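Local coordinates for actin-related protein 8 (Homo sapiens, PDB 4FO0) that binds ATP with only low basal ATPase activity, does not polymerize, and serves the INO80 chromatin remodeling complex as a proposed core component, at residues V82-I86 against L355-M359; Y278-V283 against L361-F367; C320-I326 against F513-F519; V506-M512 against D549-I553. All coordinates share one frame. Residue numbers count along the deposited sequence, not the author numbering.

In the fold
Three long-range contacts and one shorter one tie this actin-family protein together. From the N terminus, helix 71-88 opens contact 1, which closes 269 residues later on helix 353-359. Inside that loop begin contact 2, from the start of helix 280-293 to the 361-367 loop, and contact 3, from the turn after helix 306-319 to the start of helix 516-527. Contacts 1, 2 and 3 therefore cross one another, and all three touch. Contact 4 spans a short loop, from strand 503-507 to residues 549-553; it crosses contact 3, touching it through Leu-511 and Ala-516, but follows contacts 1 and 2 in series. Contacts 2, 3 and 4 all reach ATP; Leu-361 and Leu-511 join contacts 2 and 4.

Contact 1 of 4, residues V82-I86 against L355-M359; sequences VDQAI and LQAPM
Met-359 lies at the apolar centre of this helix-helix contact in the actin fold, where helix 71-88 crosses the short helix 353-359. The two local axes pass 10.1 Å apart at a crossing angle of 111°, so only a few side chains meet; the closest CA atoms, of Val-82 and Gln-356, are 6.4 Å apart. With chi1 m, chi2 t and chi3 p, the long, flexible Met-359 side chain fills the space between Val-82, Ala-85 and Ile-86, which recur on one face of their helix. Val-82 CG1 lies 3.7 Å from Met-359 CB, Ala-85 CB 3.9 Å from Met-359 CE, and Ile-86 CG1 3.5 Å from Met-359 SD. The small Ala-85 lets the methionine tip come close to its helix. Ile-86, extended in its mt rotamer, also sets CD1 4.0 Å from Leu-355 CD2 and 3.9 Å from Gln-356 CG.

Residues 82-86 are regularly helical, with Ile-86 N bonded to Val-82 O at 2.9 Å. Helix 353-359 is kinked at Pro-358, whose nitrogen has no hydrogen to give to the preceding turn. Beyond the contact, Phe-519 and Leu-322 also touch Met-359. At the polar edge, Asp-83 and Gln-356 both point their CA-to-CB bonds sideways, yet their ends converge. Gln-356 is long enough to span the gap with its CG still on Ile-86, and its amide NE2 donates a hydrogen bond to Asp-83 OD1 at 3.0 Å.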
# COMPACT_ATOMS: atom_id res chain seq x y z
N VAL A 82 22.81 -2.95 -3.49
CA VAL A 82 21.92 -3.92 -4.14
C VAL A 82 22.74 -4.90 -4.97
O VAL A 82 22.62 -6.12 -4.83
CB VAL A 82 20.88 -3.24 -5.08
CG1 VAL A 82 19.93 -4.27 -5.65
CG2 VAL A 82 20.08 -2.18 -4.31
N ASP A 83 23.60 -4.35 -5.82
CA ASP A 83 24.43 -5.16 -6.68
C ASP A 83 25.32 -6.10 -5.89
O ASP A 83 25.52 -7.25 -6.29
CB ASP A 83 25.25 -4.27 -7.61
CG ASP A 83 24.49 -3.91 -8.90
OD1 ASP A 83 23.39 -4.47 -9.12
OD2 ASP A 83 25.00 -3.09 -9.71
N GLN A 84 25.84 -5.62 -4.77
CA GLN A 84 26.74 -6.40 -3.94
C GLN A 84 26.01 -7.59 -3.33
O GLN A 84 26.54 -8.70 -3.25
CB GLN A 84 27.36 -5.54 -2.85
CG GLN A 84 28.20 -6.33 -1.87
CD GLN A 84 28.62 -5.52 -0.67
OE1 GLN A 84 28.86 -4.32 -0.76
NE2 GLN A 84 28.70 -6.18 0.48
N ALA A 85 24.78 -7.32 -2.89
CA ALA A 85 23.91 -8.34 -2.33
C ALA A 85 23.50 -9.36 -3.38
O ALA A 85 23.27 -10.52 -3.07
CB ALA A 85 22.68 -7.69 -1.72
N ILE A 86 23.37 -8.92 -4.63
CA ILE A 86 22.94 -9.81 -5.69
C ILE A 86 24.04 -10.81 -6.01
O ILE A 86 23.83 -12.03 -6.03
CB ILE A 86 22.56 -9.03 -6.96
CG1 ILE A 86 21.24 -8.27 -6.74
CG2 ILE A 86 22.43 -9.95 -8.15
CD1 ILE A 86 20.85 -7.39 -7.93
N LEU A 355 15.32 -7.28 -11.12
CA LEU A 355 15.64 -7.76 -9.77
C LEU A 355 16.18 -6.65 -8.87
O LEU A 355 15.88 -6.60 -7.69
CB LEU A 355 16.64 -8.91 -9.83
CG LEU A 355 17.21 -9.42 -8.50
CD1 LEU A 355 16.15 -10.13 -7.65
CD2 LEU A 355 18.34 -10.36 -8.81
N GLN A 356 16.97 -5.75 -9.44
CA GLN A 356 17.48 -4.61 -8.70
C GLN A 356 16.38 -3.79 -8.03
O GLN A 356 16.45 -3.49 -6.84
CB GLN A 356 18.30 -3.72 -9.62
CG GLN A 356 19.57 -4.37 -10.13
CD GLN A 356 20.22 -3.55 -11.22
OE1 GLN A 356 19.59 -3.24 -12.23
NE2 GLN A 356 21.46 -3.16 -11.01
N ALA A 357 15.35 -3.43 -8.80
CA ALA A 357 14.34 -2.50 -8.33
C ALA A 357 13.60 -2.98 -7.06
O ALA A 357 13.48 -2.23 -6.09
CB ALA A 357 13.36 -2.20 -9.44
N PRO A 358 13.08 -4.21 -7.07
CA PRO A 358 12.39 -4.75 -5.89
C PRO A 358 13.32 -4.83 -4.69
O PRO A 358 12.87 -4.66 -3.56
CB PRO A 358 12.00 -6.17 -6.32
CG PRO A 358 12.05 -6.16 -7.80
CD PRO A 358 13.05 -5.12 -8.22
N MET A 359 14.59 -5.08 -4.94
CA MET A 359 15.57 -5.17 -3.86
C MET A 359 15.94 -3.82 -3.26
O MET A 359 16.63 -3.78 -2.25
CB MET A 359 16.84 -5.86 -4.33
CG MET A 359 16.67 -7.34 -4.53
SD MET A 359 18.26 -8.11 -4.83
CE MET A 359 19.24 -7.32 -3.56

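Contact 2 of 4, residues Y278-V283 against L361-F367; sequences YGGSDV and LFYPATF. With ATP (adenosine-5'-triphosphate), chain C.
This buried contact of aromatic and aliphatic side chains packs a helix N terminus of the actin-fold nucleotide site against the loop after helix 353-359. Gly-279 is the N-cap of helix 280-293; residues 364-367 form a 3-10 turn. The nearest CA pairs are Asp-282 with Phe-367 (6.8 Å) and Val-283 with Leu-361 (7.3 Å).

Tyr-278, chi1 p, directs its ring into the loop. Pro-364 CB lies over one face, 4.2 Å from the ring centroid, a CH-pi contact, while Leu-361 CD2 reaches the ring edge 3.6 Å from Tyr-278 CE2. The Tyr-278 and Phe-367 rings meet obliquely, centroids 5.8 Å apart and planes at 53°. Val-283 CG2 meets Leu-361 CG at 3.7 Å. The Tyr-278 hydroxyl bonds to Leu-478 O.

Gly-280 CA lies 3.2 Å from ATP O3', and a CB on this residue would clash with that oxygen, so glycine suits the site. Asp-282 OD2 accepts from Gly-279 N at 2.8 Å, tying the helix start together, while Asp-282 OD1 forms salt bridges to Arg-285 and Arg-63. The same aspartate's aliphatic part serves the packing: Asp-282 CB sits over the Phe-367 ring, 3.6 Å from its centroid.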
# COMPACT_ATOMS: atom_id res chain seq x y z
N TYR A 278 8.24 4.26 2.68
CA TYR A 278 8.38 3.85 1.30
C TYR A 278 7.60 2.57 1.09
O TYR A 278 7.29 1.89 2.07
CB TYR A 278 9.84 3.66 0.93
CG TYR A 278 10.52 2.56 1.72
CD1 TYR A 278 11.29 2.86 2.85
CD2 TYR A 278 10.39 1.24 1.34
CE1 TYR A 278 11.91 1.86 3.56
CE2 TYR A 278 11.00 0.23 2.05
CZ TYR A 278 11.76 0.54 3.17
OH TYR A 278 12.37 -0.48 3.87
N GLY A 279 7.27 2.27 -0.16
CA GLY A 279 6.51 1.08 -0.52
C GLY A 279 6.53 0.82 -2.02
O GLY A 279 7.46 1.22 -2.72
N GLY A 280 5.50 0.15 -2.52
CA GLY A 280 5.46 -0.23 -3.92
C GLY A 280 5.74 0.88 -4.92
O GLY A 280 6.34 0.65 -5.97
N SER A 281 5.31 2.09 -4.60
CA SER A 281 5.38 3.18 -5.56
C SER A 281 6.83 3.57 -5.78
O SER A 281 7.25 3.80 -6.91
CB SER A 281 4.55 4.39 -5.10
OG SER A 281 5.09 4.96 -3.91
N ASP A 282 7.59 3.64 -4.69
CA ASP A 282 9.03 3.88 -4.77
C ASP A 282 9.76 2.87 -5.63
O ASP A 282 10.62 3.22 -6.43
CB ASP A 282 9.64 3.92 -3.38
CG ASP A 282 8.94 4.91 -2.48
OD1 ASP A 282 9.23 6.12 -2.62
OD2 ASP A 282 8.09 4.49 -1.66
N VAL A 283 9.40 1.60 -5.49
CA VAL A 283 9.90 0.58 -6.40
C VAL A 283 9.52 0.86 -7.85
O VAL A 283 10.31 0.66 -8.76
CB VAL A 283 9.34 -0.78 -6.03
CG1 VAL A 283 9.85 -1.83 -7.03
CG2 VAL A 283 9.72 -1.12 -4.63
N LEU A 361 13.88 -2.21 -1.80
CA LEU A 361 13.14 -2.31 -0.53
C LEU A 361 14.06 -2.72 0.62
O LEU A 361 13.79 -2.43 1.77
CB LEU A 361 11.98 -3.30 -0.64
CG LEU A 361 10.83 -2.81 -1.52
CD1 LEU A 361 9.85 -3.93 -1.75
CD2 LEU A 361 10.14 -1.60 -0.87
N PHE A 362 15.17 -3.39 0.29
CA PHE A 362 16.13 -3.79 1.30
C PHE A 362 17.32 -2.85 1.38
O PHE A 362 18.06 -2.85 2.38
CB PHE A 362 16.55 -5.23 1.05
CG PHE A 362 15.39 -6.19 1.01
CD1 PHE A 362 15.06 -6.95 2.13
CD2 PHE A 362 14.60 -6.29 -0.14
CE1 PHE A 362 13.98 -7.82 2.10
CE2 PHE A 362 13.50 -7.16 -0.17
CZ PHE A 362 13.19 -7.93 0.94
N TYR A 363 17.49 -2.04 0.34
CA TYR A 363 18.51 -0.99 0.29
C TYR A 363 17.90 0.35 -0.13
O TYR A 363 18.24 0.90 -1.17
CB TYR A 363 19.66 -1.40 -0.63
CG TYR A 363 20.29 -2.68 -0.17
CD1 TYR A 363 21.32 -2.67 0.77
CD2 TYR A 363 19.83 -3.91 -0.64
CE1 TYR A 363 21.87 -3.85 1.21
CE2 TYR A 363 20.38 -5.09 -0.21
CZ TYR A 363 21.41 -5.06 0.73
OH TYR A 363 21.98 -6.23 1.17
N PRO A 364 16.98 0.87 0.69
CA PRO A 364 16.17 2.04 0.35
C PRO A 364 16.95 3.34 0.10
O PRO A 364 16.36 4.33 -0.33
CB PRO A 364 15.23 2.18 1.56
CG PRO A 364 15.90 1.43 2.64
CD PRO A 364 16.59 0.29 1.98
N ALA A 365 18.24 3.37 0.37
CA ALA A 365 19.02 4.55 0.00
C ALA A 365 18.97 4.69 -1.52
O ALA A 365 19.17 5.76 -2.07
CB ALA A 365 20.44 4.41 0.48
N THR A 366 18.70 3.57 -2.18
CA THR A 366 18.66 3.50 -3.64
C THR A 366 17.61 4.46 -4.19
O THR A 366 17.73 4.93 -5.32
CB THR A 366 18.32 2.06 -4.10
OG1 THR A 366 19.27 1.15 -3.53
CG2 THR A 366 18.38 1.93 -5.60
N PHE A 367 16.59 4.74 -3.39
CA PHE A 367 15.51 5.64 -3.78
C PHE A 367 15.97 7.07 -3.95
O PHE A 367 15.30 7.86 -4.62
CB PHE A 367 14.34 5.55 -2.80
CG PHE A 367 13.65 4.23 -2.83
CD1 PHE A 367 13.50 3.56 -4.03
CD2 PHE A 367 13.20 3.64 -1.68
CE1 PHE A 367 12.87 2.32 -4.08
CE2 PHE A 367 12.57 2.40 -1.71
CZ PHE A 367 12.41 1.74 -2.91
PG ATP C . -0.40 2.08 1.87
O1G ATP C . -0.60 0.81 2.64
O2G ATP C . -1.25 3.25 2.32
O3G ATP C . 1.04 2.46 1.59
PB ATP C . -2.21 0.78 0.00
O1B ATP C . -2.94 1.54 -1.06
O2B ATP C . -2.91 0.12 1.19
O3B ATP C . -0.99 1.73 0.42
PA ATP C . -1.77 -1.78 -1.19
O1A ATP C . -2.99 -1.62 -2.06
O2A ATP C . -1.74 -2.75 -0.03
O3A ATP C . -1.30 -0.32 -0.73
O5' ATP C . -0.56 -2.15 -2.15
C5' ATP C . -0.38 -1.35 -3.31
C4' ATP C . 0.96 -1.68 -3.92
O4' ATP C . 0.95 -3.07 -4.23
C3' ATP C . 1.22 -0.95 -5.22
O3' ATP C . 2.52 -0.36 -5.19
C2' ATP C . 1.16 -2.03 -6.27
O2' ATP C . 2.03 -1.79 -7.37
C1' ATP C . 1.62 -3.22 -5.47
N9 ATP C . 1.31 -4.48 -6.17
C8 ATP C . 0.08 -4.95 -6.43
N7 ATP C . 0.16 -6.13 -7.09
C5 ATP C . 1.46 -6.42 -7.26
C6 ATP C . 2.22 -7.50 -7.88
N6 ATP C . 1.57 -8.54 -8.47
N1 ATP C . 3.58 -7.41 -7.85
C2 ATP C . 4.22 -6.38 -7.27
N3 ATP C . 3.58 -5.35 -6.68
C4 ATP C . 2.22 -5.32 -6.65

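Contact 3 of 4, residues C320-I326 against F513-F519; sequences CHLDQDI and FHKAQEF
Cys-320 leaves the helical conformation just after helix 306-319, and its CB packs 3.6 Å from Phe-513 CE1. A water joins the backbones, 2.6 Å from Cys-320 O and 2.7 Å from His-514 N. The CA atoms of His-321 and His-514 approach to 5.0 Å; His-321, chi1 p, turns its ring back so that ND1 accepts from Asp-323 N at 3.0 Å.

Leu-322 makes the largest contribution. Its N donates to His-514 O at 2.9 Å, and its branched side chain (chi1 m, chi2 t) places CD1 3.9 Å from Ala-516 CB and CD2 over the Phe-519 ring, 4.1 Å from the centroid, a CH-pi contact. Asp-323 CB meets Lys-515 CG at 3.4 Å, and Asp-323 OD1 accepts from Asp-325 N at 2.8 Å in an Asx turn, within the type I turn 323-326.

Phe-513 to Ala-516 form a type II turn; its third residue, Lys-515, takes the left-handed conformation commonest for glycine and is also the N-cap. The loop between helix 306-319 and strand 330-336 thus packs on the turn into helix 516-527, beside the actin-fold ATP pocket through Phe-513, with Pro-358 and Met-359 of helix 353-359 covering Leu-322.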
# COMPACT_ATOMS: atom_id res chain seq x y z
N CYS A 320 9.14 -7.21 -12.56
CA CYS A 320 9.97 -7.31 -11.37
C CYS A 320 9.80 -8.64 -10.64
O CYS A 320 8.71 -9.21 -10.57
CB CYS A 320 9.68 -6.11 -10.45
SG CYS A 320 10.31 -4.56 -11.18
N HIS A 321 10.91 -9.15 -10.10
CA HIS A 321 10.90 -10.43 -9.39
C HIS A 321 11.99 -10.39 -8.34
O HIS A 321 12.89 -9.55 -8.41
CB HIS A 321 11.15 -11.59 -10.36
CG HIS A 321 12.50 -11.55 -11.01
ND1 HIS A 321 13.61 -12.15 -10.46
CD2 HIS A 321 12.92 -10.95 -12.16
CE1 HIS A 321 14.66 -11.93 -11.24
NE2 HIS A 321 14.26 -11.21 -12.28
N LEU A 322 11.93 -11.29 -7.36
CA LEU A 322 13.02 -11.47 -6.39
C LEU A 322 13.60 -12.89 -6.48
O LEU A 322 13.84 -13.55 -5.46
CB LEU A 322 12.54 -11.18 -4.97
CG LEU A 322 12.25 -9.72 -4.65
CD1 LEU A 322 11.44 -9.61 -3.37
CD2 LEU A 322 13.55 -8.95 -4.53
N ASP A 323 13.84 -13.34 -7.70
CA ASP A 323 14.33 -14.69 -7.94
C ASP A 323 15.76 -14.67 -8.52
O ASP A 323 15.96 -14.27 -9.67
CB ASP A 323 13.34 -15.38 -8.89
CG ASP A 323 13.71 -16.82 -9.20
OD1 ASP A 323 14.81 -17.26 -8.79
OD2 ASP A 323 12.90 -17.49 -9.88
N GLN A 324 16.75 -15.10 -7.74
CA GLN A 324 18.14 -15.12 -8.22
C GLN A 324 18.30 -15.87 -9.54
O GLN A 324 19.15 -15.53 -10.36
CB GLN A 324 19.08 -15.78 -7.22
CG GLN A 324 19.54 -14.89 -6.11
CD GLN A 324 20.40 -13.73 -6.58
OE1 GLN A 324 20.03 -12.56 -6.42
NE2 GLN A 324 21.57 -14.05 -7.14
N ASP A 325 17.47 -16.88 -9.72
CA ASP A 325 17.66 -17.82 -10.81
C ASP A 325 17.17 -17.33 -12.17
O ASP A 325 17.51 -17.92 -13.20
CB ASP A 325 17.07 -19.18 -10.44
CG ASP A 325 17.70 -19.77 -9.19
OD1 ASP A 325 18.92 -19.57 -8.99
OD2 ASP A 325 16.98 -20.41 -8.40
N ILE A 326 16.39 -16.26 -12.16
CA ILE A 326 16.00 -15.58 -13.39
C ILE A 326 17.08 -14.56 -13.71
O ILE A 326 17.23 -13.55 -13.01
CB ILE A 326 14.66 -14.83 -13.22
CG1 ILE A 326 13.53 -15.79 -12.88
CG2 ILE A 326 14.29 -14.07 -14.49
CD1 ILE A 326 12.19 -15.08 -12.73
N PHE A 513 6.04 -9.74 -5.21
CA PHE A 513 6.95 -10.23 -6.24
C PHE A 513 7.19 -11.73 -6.17
O PHE A 513 7.21 -12.33 -5.10
CB PHE A 513 8.28 -9.53 -6.15
CG PHE A 513 8.17 -8.06 -6.15
CD1 PHE A 513 8.00 -7.37 -7.33
CD2 PHE A 513 8.22 -7.36 -4.96
CE1 PHE A 513 7.90 -5.99 -7.33
CE2 PHE A 513 8.13 -5.99 -4.95
CZ PHE A 513 7.96 -5.30 -6.14
N HIS A 514 7.41 -12.32 -7.34
CA HIS A 514 7.72 -13.72 -7.46
C HIS A 514 8.98 -14.05 -6.63
O HIS A 514 10.00 -13.35 -6.72
CB HIS A 514 7.90 -14.04 -8.94
CG HIS A 514 8.16 -15.49 -9.23
ND1 HIS A 514 9.39 -15.95 -9.64
CD2 HIS A 514 7.35 -16.57 -9.18
CE1 HIS A 514 9.33 -17.26 -9.82
NE2 HIS A 514 8.10 -17.65 -9.55
N LYS A 515 8.88 -15.10 -5.81
CA LYS A 515 9.96 -15.56 -4.92
C LYS A 515 10.20 -14.66 -3.71
O LYS A 515 11.20 -14.79 -3.01
CB LYS A 515 11.28 -15.75 -5.68
CG LYS A 515 11.25 -16.90 -6.68
CD LYS A 515 10.79 -18.17 -6.01
CE LYS A 515 10.98 -19.38 -6.93
NZ LYS A 515 10.62 -20.68 -6.26
N ALA A 516 9.28 -13.74 -3.46
CA ALA A 516 9.50 -12.81 -2.37
C ALA A 516 9.63 -13.55 -1.03
O ALA A 516 10.52 -13.25 -0.23
CB ALA A 516 8.40 -11.77 -2.34
N GLN A 517 8.75 -14.52 -0.79
CA GLN A 517 8.76 -15.27 0.47
C GLN A 517 10.12 -15.90 0.78
O GLN A 517 10.71 -15.66 1.84
CB GLN A 517 7.68 -16.34 0.49
CG GLN A 517 7.91 -17.39 1.55
CD GLN A 517 6.81 -18.40 1.62
OE1 GLN A 517 5.62 -18.06 1.58
NE2 GLN A 517 7.19 -19.67 1.74
N GLU A 518 10.59 -16.74 -0.14
CA GLU A 518 11.91 -17.35 -0.09
C GLU A 518 12.99 -16.29 0.08
O GLU A 518 13.81 -16.38 0.99
CB GLU A 518 12.18 -18.13 -1.38
CG GLU A 518 11.06 -19.09 -1.80
CD GLU A 518 9.84 -18.40 -2.44
OE1 GLU A 518 9.43 -17.31 -1.97
OE2 GLU A 518 9.29 -18.94 -3.42
N PHE A 519 12.97 -15.28 -0.79
CA PHE A 519 14.03 -14.28 -0.78
C PHE A 519 14.22 -13.68 0.60
O PHE A 519 15.34 -13.54 1.10
CB PHE A 519 13.72 -13.17 -1.78
CG PHE A 519 14.71 -12.05 -1.75
CD1 PHE A 519 14.62 -11.05 -0.79
CD2 PHE A 519 15.74 -12.00 -2.67
CE1 PHE A 519 15.53 -10.02 -0.75
CE2 PHE A 519 16.65 -10.95 -2.64
CZ PHE A 519 16.55 -9.96 -1.68
O HOH W 1 6.99 -11.03 -9.73

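Contact 4 of 4, residues V506-M512 against D549-I553; sequences VVGGGLM and DPRLI. With ATP (adenosine-5'-triphosphate), chain C.
A single hydrogen bond crosses between the segments: Gly-508 N donates to Pro-550 O at 2.8 Å, where strand 503-507 runs out into a glycine-rich loop. CA atoms lie 4.1 Å apart for Gly-508 and Arg-551 and 4.8 Å for Val-507 and Pro-550. Gly-508 has phi/psi 82/177, angles at which a CB would jam against the preceding carbonyl oxygen.

Apolar packing flanks this bond. Val-507 CG2 lies 3.4 Å from Ile-553 CB, and Met-512 CG lies 3.8 Å from the compact ring of Pro-550 at CG.

Charged groups organise residues 549-551. Asp-549 OD1 accepts from Arg-551 N at 3.2 Å, an Asx turn, and from Arg-551 NE at 2.9 Å in a salt bridge. The guanidinium so held carries Met-512 SD over one face, with that sulfur 3.7 Å from Arg-551 NE.

From residues 508-512, backbone atoms approach ATP; side chains such as Ser-24 and Lys-257 complete the site. Gly-509 N donates to ATP O2A at 3.2 Å; a CB on Gly-509 would clash with ATP O4' and crowd Arg-551 CG. Residues 509-512 form a type I turn (Met-512 N to Gly-509 O, 3.1 Å). A Gly-Gly-Gly loop following a strand and passing beside the alpha-phosphate and ribose is characteristic of the nucleotide site of the actin-like ATPase fold.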
# COMPACT_ATOMS: atom_id res chain seq x y z
N VAL A 506 3.74 -11.48 5.94
CA VAL A 506 3.87 -10.34 5.04
C VAL A 506 2.59 -10.05 4.26
O VAL A 506 2.07 -10.88 3.50
CB VAL A 506 5.05 -10.47 4.09
CG1 VAL A 506 5.08 -9.27 3.15
CG2 VAL A 506 6.33 -10.54 4.89
N VAL A 507 2.12 -8.83 4.43
CA VAL A 507 0.80 -8.44 3.98
C VAL A 507 0.82 -7.18 3.07
O VAL A 507 1.84 -6.48 2.98
CB VAL A 507 -0.06 -8.31 5.23
CG1 VAL A 507 -0.57 -6.91 5.41
CG2 VAL A 507 -1.16 -9.35 5.23
N GLY A 508 -0.29 -6.92 2.38
CA GLY A 508 -0.35 -5.81 1.45
C GLY A 508 0.25 -6.12 0.08
O GLY A 508 0.79 -7.18 -0.14
N GLY A 509 0.17 -5.17 -0.85
CA GLY A 509 0.52 -5.43 -2.22
C GLY A 509 1.99 -5.24 -2.53
O GLY A 509 2.52 -5.82 -3.47
N GLY A 510 2.64 -4.41 -1.72
CA GLY A 510 3.97 -3.91 -2.02
C GLY A 510 5.03 -4.97 -2.24
O GLY A 510 5.99 -4.74 -2.97
N LEU A 511 4.89 -6.13 -1.61
CA LEU A 511 5.91 -7.16 -1.76
C LEU A 511 5.37 -8.38 -2.49
O LEU A 511 5.77 -9.51 -2.21
CB LEU A 511 6.53 -7.53 -0.40
CG LEU A 511 7.97 -8.04 -0.43
CD1 LEU A 511 8.96 -6.89 -0.64
CD2 LEU A 511 8.29 -8.77 0.84
N MET A 512 4.49 -8.15 -3.46
CA MET A 512 3.89 -9.25 -4.19
C MET A 512 4.73 -9.77 -5.37
O MET A 512 4.19 -10.23 -6.37
CB MET A 512 2.46 -8.91 -4.60
CG MET A 512 1.46 -9.24 -3.49
SD MET A 512 -0.26 -8.81 -3.83
CE MET A 512 -0.51 -9.49 -5.47
N ASP A 549 -5.22 -13.31 -1.03
CA ASP A 549 -4.63 -12.10 -1.59
C ASP A 549 -4.04 -11.30 -0.42
O ASP A 549 -4.76 -10.94 0.51
CB ASP A 549 -5.75 -11.33 -2.31
CG ASP A 549 -5.25 -10.16 -3.14
OD1 ASP A 549 -4.10 -9.72 -2.96
OD2 ASP A 549 -6.04 -9.65 -3.97
N PRO A 550 -2.72 -11.05 -0.45
CA PRO A 550 -2.08 -10.30 0.64
C PRO A 550 -2.70 -8.92 0.84
O PRO A 550 -2.67 -8.34 1.93
CB PRO A 550 -0.63 -10.17 0.18
CG PRO A 550 -0.44 -11.25 -0.84
CD PRO A 550 -1.76 -11.50 -1.47
N ARG A 551 -3.25 -8.37 -0.23
CA ARG A 551 -3.90 -7.07 -0.13
C ARG A 551 -5.16 -7.09 0.71
O ARG A 551 -5.55 -6.06 1.23
CB ARG A 551 -4.20 -6.53 -1.52
CG ARG A 551 -2.95 -6.06 -2.21
CD ARG A 551 -3.17 -5.91 -3.67
NE ARG A 551 -3.59 -7.18 -4.24
CZ ARG A 551 -3.79 -7.36 -5.53
NH1 ARG A 551 -3.60 -6.35 -6.38
NH2 ARG A 551 -4.18 -8.54 -5.97
N LEU A 552 -5.78 -8.26 0.85
CA LEU A 552 -7.08 -8.36 1.51
C LEU A 552 -7.07 -8.96 2.92
O LEU A 552 -8.11 -8.97 3.58
CB LEU A 552 -8.05 -9.14 0.64
CG LEU A 552 -8.15 -8.65 -0.80
CD1 LEU A 552 -9.01 -9.61 -1.61
CD2 LEU A 552 -8.72 -7.24 -0.85
N ILE A 553 -5.92 -9.46 3.37
CA ILE A 553 -5.83 -10.12 4.66
C ILE A 553 -6.36 -9.24 5.81
O ILE A 553 -7.14 -9.71 6.65
CB ILE A 553 -4.38 -10.55 4.99
CG1 ILE A 553 -3.77 -11.30 3.81
CG2 ILE A 553 -4.35 -11.41 6.24
CD1 ILE A 553 -4.66 -12.37 3.27
PG ATP C . -0.40 2.08 1.87
O1G ATP C . -0.60 0.81 2.64
O2G ATP C . -1.25 3.25 2.32
O3G ATP C . 1.04 2.46 1.59
PB ATP C . -2.21 0.78 0.00
O1B ATP C . -2.94 1.54 -1.06
O2B ATP C . -2.91 0.12 1.19
O3B ATP C . -0.99 1.73 0.42
PA ATP C . -1.77 -1.78 -1.19
O1A ATP C . -2.99 -1.62 -2.06
O2A ATP C . -1.74 -2.75 -0.03
O3A ATP C . -1.30 -0.32 -0.73
O5' ATP C . -0.56 -2.15 -2.15
C5' ATP C . -0.38 -1.35 -3.31
C4' ATP C . 0.96 -1.68 -3.92
O4' ATP C . 0.95 -3.07 -4.23
C3' ATP C . 1.22 -0.95 -5.22
O3' ATP C . 2.52 -0.36 -5.19
C2' ATP C . 1.16 -2.03 -6.27
O2' ATP C . 2.03 -1.79 -7.37
C1' ATP C . 1.62 -3.22 -5.47
N9 ATP C . 1.31 -4.48 -6.17
C8 ATP C . 0.08 -4.95 -6.43
N7 ATP C . 0.16 -6.13 -7.09
C5 ATP C . 1.46 -6.42 -7.26
C6 ATP C . 2.22 -7.50 -7.88
N6 ATP C . 1.57 -8.54 -8.47
N1 ATP C . 3.58 -7.41 -7.85
C2 ATP C . 4.22 -6.38 -7.27
N3 ATP C . 3.58 -5.35 -6.68
C4 ATP C . 2.22 -5.32 -6.65